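Local coordinates for protein CRISPR pre-crRNA endoribonuclease Cas5d (Mannheimia succiniciproducens, PDB 3KG4) that processes CRISPR transcripts into crRNA as a metal-independent endoribonuclease of the Cas5 family, serving adaptive defence against viruses and other mobile genetic elements, at residues L61-R65 against E183-L188. Residues are numbered along the deposited sequence; the frame is centred on the assembly and turned at random.
Sequences LKPIR and EFNRDL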
# COMPACT_ATOMS: atom_id res chain seq x y z
N LEU A 61 0.50 10.02 -5.64
CA LEU A 61 0.41 10.60 -6.99
C LEU A 61 -0.62 11.71 -7.13
O LEU A 61 -0.50 12.56 -8.02
CB LEU A 61 0.08 9.49 -8.00
CG LEU A 61 1.06 8.33 -8.03
CD1 LEU A 61 0.65 7.31 -9.08
CD2 LEU A 61 2.47 8.87 -8.29
N LYS A 62 -1.64 11.72 -6.28
CA LYS A 62 -2.74 12.62 -6.46
C LYS A 62 -2.98 13.46 -5.20
O LYS A 62 -2.69 13.03 -4.11
CB LYS A 62 -3.98 11.84 -6.86
CG LYS A 62 -3.97 11.37 -8.31
CD LYS A 62 -5.27 10.72 -8.67
CE LYS A 62 -5.67 10.96 -10.11
NZ LYS A 62 -6.83 10.09 -10.51
N PRO A 63 -3.48 14.69 -5.38
CA PRO A 63 -3.71 15.57 -4.25
C PRO A 63 -4.62 14.92 -3.21
O PRO A 63 -5.53 14.19 -3.55
CB PRO A 63 -4.39 16.81 -4.87
CG PRO A 63 -4.15 16.68 -6.33
CD PRO A 63 -4.06 15.24 -6.62
N ILE A 64 -4.25 15.12 -1.94
CA ILE A 64 -4.96 14.60 -0.79
C ILE A 64 -6.29 15.35 -0.62
O ILE A 64 -6.29 16.55 -0.34
CB ILE A 64 -4.04 14.69 0.47
CG1 ILE A 64 -2.74 13.91 0.21
CG2 ILE A 64 -4.76 14.12 1.73
CD1 ILE A 64 -1.67 14.03 1.27
N ARG A 65 -7.41 14.64 -0.83
CA ARG A 65 -8.75 15.24 -0.74
C ARG A 65 -9.75 14.30 -0.09
O ARG A 65 -9.70 13.10 -0.32
CB ARG A 65 -9.25 15.64 -2.12
CG ARG A 65 -8.61 16.97 -2.53
CD ARG A 65 -9.01 17.41 -3.92
NE ARG A 65 -9.13 16.29 -4.85
CZ ARG A 65 -10.28 15.80 -5.31
NH1 ARG A 65 -11.45 16.32 -4.92
NH2 ARG A 65 -10.26 14.78 -6.14
N GLU A 183 2.54 20.41 -1.94
CA GLU A 183 2.00 19.19 -1.27
C GLU A 183 2.97 18.01 -1.46
O GLU A 183 2.77 16.92 -0.93
CB GLU A 183 0.63 18.84 -1.85
CG GLU A 183 -0.15 17.75 -1.12
CD GLU A 183 -1.54 17.52 -1.74
OE1 GLU A 183 -1.81 18.00 -2.88
OE2 GLU A 183 -2.35 16.87 -1.08
N PHE A 184 4.04 18.28 -2.19
CA PHE A 184 5.07 17.34 -2.49
C PHE A 184 5.86 16.92 -1.23
O PHE A 184 6.46 15.86 -1.18
CB PHE A 184 5.99 18.04 -3.52
CG PHE A 184 6.58 17.13 -4.55
CD1 PHE A 184 5.81 16.19 -5.21
CD2 PHE A 184 7.92 17.24 -4.88
CE1 PHE A 184 6.35 15.36 -6.16
CE2 PHE A 184 8.49 16.40 -5.83
CZ PHE A 184 7.69 15.46 -6.47
N ASN A 185 5.90 17.81 -0.24
CA ASN A 185 6.68 17.63 0.96
C ASN A 185 5.76 17.95 2.11
O ASN A 185 5.22 19.07 2.17
CB ASN A 185 7.90 18.53 0.96
CG ASN A 185 8.92 18.14 -0.10
OD1 ASN A 185 9.62 17.15 0.04
ND2 ASN A 185 9.02 18.95 -1.16
N ARG A 186 5.48 16.94 2.95
CA ARG A 186 4.49 17.05 4.02
C ARG A 186 4.82 16.09 5.17
O ARG A 186 5.07 14.92 4.94
CB ARG A 186 3.08 16.70 3.55
CG ARG A 186 2.05 16.95 4.61
CD ARG A 186 0.65 16.43 4.27
NE ARG A 186 -0.05 17.33 3.39
CZ ARG A 186 -1.37 17.34 3.19
NH1 ARG A 186 -2.16 16.48 3.83
NH2 ARG A 186 -1.89 18.23 2.35
N ASP A 187 4.76 16.59 6.40
CA ASP A 187 4.86 15.72 7.57
C ASP A 187 3.46 15.14 7.80
O ASP A 187 2.55 15.84 8.18
CB ASP A 187 5.30 16.54 8.77
CG ASP A 187 5.51 15.68 10.02
OD1 ASP A 187 5.31 14.42 10.00
OD2 ASP A 187 5.86 16.31 11.02
N LEU A 188 3.30 13.84 7.57
CA LEU A 188 1.97 13.22 7.79
C LEU A 188 1.76 12.83 9.25
O LEU A 188 0.68 12.41 9.62
CB LEU A 188 1.83 11.99 6.86
CG LEU A 188 1.82 12.41 5.37
CD1 LEU A 188 2.00 11.27 4.45
CD2 LEU A 188 0.53 13.14 5.06
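The one hydrogen bond between the two segments involves Glu183. Its side chain, extended with chi1 and chi2 both t, reaches across to the backbone of 61-65, where Ile64 N donates a nearly straight hydrogen bond to Glu183 OE2 (2.7 Å, 161° at the hydrogen). Glutamate suits the place because the gap is wide: even the nearest CA atoms, those of Pro63 and Glu183, stand 7.4 Å apart. The other carboxylate oxygen, Glu183 OE1, rests 3.4 Å from Pro63 CA and has a weak hydrogen bond to Ser180. Pro63 itself lacks an amide hydrogen.

After the turn through Phe184 and Asn185, the long side chain of Arg186 comes back toward the loop. Ile64 CD1 lies over one face of its guanidinium, 3.6 Å from Arg186 NH1. The main polar partner is Asp31, in a salt bridge; Arg186 NH2 lies 3.7 Å from Glu183 OE2, a long, charge-only approach. At Leu188 the contact turns purely apolar, Leu188 CD2 just meeting Ile64 CD1 at 4.5 Å. Any residue but proline would supply the amide; isoleucine adds the CD1 methyl, which reaches both Arg186 and Leu188.

This is structural packing within a Cas5-family (RAMP clan) protein, tying the link between its two sheets to the start of an edge strand. Segment 61-65 runs from strand 51-60 of the large antiparallel sheet to strand 66-70 of the small one, and Ile64 also touches Leu111 on strand 107-112. The partner segment leads into strand 186-195 at the large sheet's edge, where Arg186 pairs through its backbone with Leu210 of strand 203-211.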